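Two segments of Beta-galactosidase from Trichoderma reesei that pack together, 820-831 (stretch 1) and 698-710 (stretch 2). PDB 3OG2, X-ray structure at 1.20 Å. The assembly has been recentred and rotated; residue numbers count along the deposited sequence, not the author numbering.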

# COMPACT_ATOMS: atom_id res chain seq x y z
N SER A 820 -28.08 -25.51 24.58
CA SER A 820 -27.24 -26.33 23.69
C SER A 820 -27.11 -25.61 22.36
O SER A 820 -28.08 -24.99 21.90
CB SER A 820 -27.78 -27.75 23.50
OG SER A 820 -28.95 -27.72 22.73
N TRP A 821 -25.90 -25.69 21.75
CA TRP A 821 -25.57 -24.78 20.68
C TRP A 821 -25.16 -25.44 19.39
O TRP A 821 -24.51 -26.50 19.38
CB TRP A 821 -24.39 -23.93 21.14
CG TRP A 821 -24.66 -23.02 22.30
CD1 TRP A 821 -24.43 -23.32 23.63
CD2 TRP A 821 -25.19 -21.69 22.25
NE1 TRP A 821 -24.79 -22.24 24.41
CE2 TRP A 821 -25.26 -21.23 23.60
CE3 TRP A 821 -25.62 -20.85 21.19
CZ2 TRP A 821 -25.73 -19.97 23.93
CZ3 TRP A 821 -26.10 -19.56 21.52
CH2 TRP A 821 -26.14 -19.16 22.89
N LYS A 822 -25.43 -24.76 18.29
CA LYS A 822 -24.86 -25.05 16.97
C LYS A 822 -24.28 -23.71 16.46
O LYS A 822 -24.64 -22.62 16.95
CB LYS A 822 -25.93 -25.52 15.98
CG LYS A 822 -26.64 -26.76 16.52
CD LYS A 822 -27.49 -27.37 15.42
CE LYS A 822 -28.31 -28.55 15.97
NZ LYS A 822 -28.98 -29.27 14.83
N LEU A 823 -23.35 -23.81 15.49
CA LEU A 823 -22.76 -22.56 14.96
C LEU A 823 -22.38 -22.76 13.52
O LEU A 823 -22.21 -23.88 13.04
CB LEU A 823 -21.56 -22.09 15.79
CG LEU A 823 -20.18 -22.69 15.41
CD1 LEU A 823 -19.09 -21.90 16.11
CD2 LEU A 823 -20.06 -24.19 15.70
N THR A 824 -22.21 -21.63 12.83
CA THR A 824 -21.56 -21.67 11.53
C THR A 824 -20.83 -20.35 11.25
O THR A 824 -21.28 -19.28 11.65
CB THR A 824 -22.55 -21.93 10.38
OG1 THR A 824 -21.80 -22.24 9.20
CG2 THR A 824 -23.48 -20.73 10.11
N GLY A 825 -19.75 -20.51 10.49
CA GLY A 825 -19.17 -19.43 9.71
C GLY A 825 -19.28 -19.84 8.22
O GLY A 825 -20.28 -20.43 7.81
N ASN A 826 -18.24 -19.51 7.44
CA ASN A 826 -18.29 -19.84 6.00
C ASN A 826 -18.50 -21.34 5.85
O ASN A 826 -17.94 -22.15 6.62
CB ASN A 826 -16.97 -19.42 5.34
CG ASN A 826 -15.77 -20.27 5.77
OD1 ASN A 826 -15.26 -20.09 6.90
ND2 ASN A 826 -15.32 -21.18 4.91
N LEU A 827 -19.27 -21.70 4.84
CA LEU A 827 -19.59 -23.11 4.65
C LEU A 827 -18.30 -23.93 4.50
O LEU A 827 -17.48 -23.63 3.62
CB LEU A 827 -20.46 -23.28 3.40
CG LEU A 827 -20.92 -24.73 3.15
CD1 LEU A 827 -21.88 -25.17 4.23
CD2 LEU A 827 -21.62 -24.80 1.77
N GLY A 828 -18.19 -25.00 5.30
CA GLY A 828 -17.02 -25.86 5.18
C GLY A 828 -15.90 -25.48 6.12
O GLY A 828 -14.98 -26.26 6.33
N GLY A 829 -15.93 -24.22 6.65
CA GLY A 829 -14.82 -23.77 7.50
C GLY A 829 -13.49 -23.83 6.76
O GLY A 829 -13.34 -23.18 5.70
N GLU A 830 -12.50 -24.56 7.29
CA GLU A 830 -11.20 -24.67 6.65
C GLU A 830 -11.29 -25.49 5.38
O GLU A 830 -10.37 -25.34 4.55
CB GLU A 830 -10.16 -25.30 7.61
CG GLU A 830 -9.90 -24.28 8.74
CD GLU A 830 -9.32 -24.85 9.99
OE1 GLU A 830 -8.98 -26.06 10.10
OE2 GLU A 830 -9.17 -24.06 10.95
N ASP A 831 -12.32 -26.30 5.21
CA ASP A 831 -12.61 -26.91 3.88
C ASP A 831 -13.46 -25.90 3.11
O ASP A 831 -14.61 -26.18 2.73
CB ASP A 831 -13.30 -28.25 4.07
CG ASP A 831 -12.37 -29.21 4.77
OD1 ASP A 831 -11.25 -29.43 4.31
OD2 ASP A 831 -12.76 -29.75 5.82
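Stretch 2 (698-710) PVSLYGSDYGFHA

Stretch 2 runs alongside stretch 1 in the same overall direction, with Val699 and Leu701 near Trp821 at one end and His709 near Glu830 at the other. It is mostly loop, with a short 3-10 segment at 703-705. Stretch 1 is a strand over 820-824, then loop with two overlapping turns, type II from Asn826 to Gly829 and type II' from Gly828 to Asp831. The backbones draw together along the way: CA of Leu823 is 7.8 Å from CA of Leu701, but CA of Gly829 is 4.8 Å from CA of Gly707.

On the strand, Trp821 and Leu823 point toward stretch 2, while Lys822 and Thr824 point away. Leu701 lies over one face of the Trp821 indole, with CD2 3.6 Å from Trp821 CG. Val699 CG2 is 3.9 Å from Trp821 CD1. Leu823 fills the space between two rings. Its CD1 is 3.7 Å from Tyr706 CD1, its CG is 4.1 Å from Phe708 CE2, and its CD2 sits over the face of Tyr706.

Phe708 is the largest bump of stretch 2. Its ring lies against the backbone where the strand ends. Thr824 CA and Gly825 N cover one face, the latter 3.2 Å from Phe708 CD1. Asn826 O meets the ring edge, 3.2 Å from Phe708 CE1. Gly825 leaves room here: a CB on it would clash with Phe708 CB.

At Gly829 the fit is backbone to backbone. Its CA is 3.2 Å from Gly707 O, and a CB would clash with that oxygen.

Two waters fill the polar gaps. Water 1 joins Asn826 OD1 to Gly707 O and His709 N; water 2 joins Asn826 N and OD1 to Ala710 O. The one direct hydrogen bond closes the far end, from His709 NE2 to Glu830 OE2 at 2.7 Å.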

# COMPACT_ATOMS: atom_id res chain seq x y z
N PRO A 698 -19.72 -23.53 29.09
CA PRO A 698 -19.55 -25.00 29.15
C PRO A 698 -19.07 -25.62 27.85
O PRO A 698 -18.53 -26.72 27.88
CB PRO A 698 -20.93 -25.51 29.52
CG PRO A 698 -21.89 -24.40 29.48
CD PRO A 698 -21.13 -23.12 29.27
N VAL A 699 -19.29 -24.97 26.71
CA VAL A 699 -18.74 -25.40 25.42
C VAL A 699 -18.11 -24.20 24.77
O VAL A 699 -18.47 -23.05 25.08
CB VAL A 699 -19.79 -25.94 24.45
CG1 VAL A 699 -20.32 -27.27 25.00
CG2 VAL A 699 -20.94 -24.93 24.22
N SER A 700 -17.13 -24.40 23.91
CA SER A 700 -16.56 -23.29 23.15
C SER A 700 -17.58 -22.72 22.17
O SER A 700 -18.21 -23.48 21.41
CB SER A 700 -15.34 -23.79 22.35
OG SER A 700 -14.87 -22.67 21.60
N LEU A 701 -17.68 -21.40 22.16
CA LEU A 701 -18.44 -20.67 21.14
C LEU A 701 -17.54 -19.71 20.41
O LEU A 701 -17.96 -18.62 20.02
CB LEU A 701 -19.64 -19.98 21.82
CG LEU A 701 -20.60 -20.98 22.49
CD1 LEU A 701 -21.63 -20.21 23.31
CD2 LEU A 701 -21.31 -21.88 21.50
N TYR A 702 -16.30 -20.14 20.23
CA TYR A 702 -15.29 -19.37 19.49
C TYR A 702 -15.25 -19.88 18.06
O TYR A 702 -14.98 -21.08 17.85
CB TYR A 702 -13.90 -19.58 20.10
CG TYR A 702 -13.75 -19.14 21.54
CD1 TYR A 702 -14.66 -18.32 22.21
CD2 TYR A 702 -12.60 -19.57 22.20
CE1 TYR A 702 -14.42 -17.95 23.54
CE2 TYR A 702 -12.36 -19.17 23.53
CZ TYR A 702 -13.26 -18.37 24.18
OH TYR A 702 -13.07 -17.99 25.50
N GLY A 703 -15.48 -19.02 17.05
CA GLY A 703 -15.52 -19.52 15.69
C GLY A 703 -14.29 -20.31 15.27
O GLY A 703 -14.38 -21.36 14.61
N SER A 704 -13.09 -19.82 15.66
CA SER A 704 -11.89 -20.46 15.13
C SER A 704 -11.70 -21.83 15.74
O SER A 704 -10.96 -22.65 15.13
CB SER A 704 -10.63 -19.61 15.39
OG SER A 704 -10.64 -18.46 14.54
N ASP A 705 -12.31 -22.13 16.87
CA ASP A 705 -12.18 -23.46 17.45
C ASP A 705 -12.88 -24.47 16.58
O ASP A 705 -12.58 -25.68 16.70
CB ASP A 705 -12.78 -23.54 18.84
CG ASP A 705 -11.83 -22.97 19.92
OD1 ASP A 705 -10.68 -22.60 19.60
OD2 ASP A 705 -12.26 -22.96 21.11
N TYR A 706 -13.77 -24.09 15.69
CA TYR A 706 -14.51 -24.97 14.79
C TYR A 706 -14.13 -24.74 13.33
O TYR A 706 -14.79 -25.26 12.42
CB TYR A 706 -16.01 -24.72 14.99
CG TYR A 706 -16.47 -25.03 16.40
CD1 TYR A 706 -16.42 -24.04 17.39
CD2 TYR A 706 -16.94 -26.28 16.72
CE1 TYR A 706 -16.84 -24.31 18.69
CE2 TYR A 706 -17.37 -26.55 18.05
CZ TYR A 706 -17.33 -25.58 19.00
OH TYR A 706 -17.76 -25.88 20.29
N GLY A 707 -13.04 -23.97 13.11
CA GLY A 707 -12.58 -23.79 11.74
C GLY A 707 -13.13 -22.59 11.01
O GLY A 707 -12.92 -22.51 9.77
N PHE A 708 -13.82 -21.68 11.71
CA PHE A 708 -14.45 -20.53 11.09
C PHE A 708 -13.65 -19.27 11.43
O PHE A 708 -13.72 -18.85 12.60
CB PHE A 708 -15.91 -20.37 11.56
CG PHE A 708 -16.74 -21.61 11.23
CD1 PHE A 708 -16.94 -22.00 9.91
CD2 PHE A 708 -17.31 -22.33 12.28
CE1 PHE A 708 -17.72 -23.10 9.65
CE2 PHE A 708 -18.05 -23.46 12.04
CZ PHE A 708 -18.25 -23.83 10.70
N HIS A 709 -12.97 -18.70 10.45
CA HIS A 709 -12.02 -17.61 10.73
C HIS A 709 -12.40 -16.30 10.07
O HIS A 709 -11.68 -15.30 10.28
CB HIS A 709 -10.60 -17.99 10.20
CG HIS A 709 -10.22 -19.35 10.73
ND1 HIS A 709 -10.26 -19.64 12.10
CD2 HIS A 709 -9.91 -20.47 10.04
CE1 HIS A 709 -9.91 -20.93 12.21
NE2 HIS A 709 -9.69 -21.44 10.99
N ALA A 710 -13.44 -16.29 9.25
CA ALA A 710 -13.69 -15.18 8.34
C ALA A 710 -15.17 -14.74 8.41
O ALA A 710 -16.10 -15.54 8.31
CB ALA A 710 -13.43 -15.60 6.89
O HOH W 1 -12.81 -20.35 8.02
O HOH W 2 -15.95 -18.24 8.78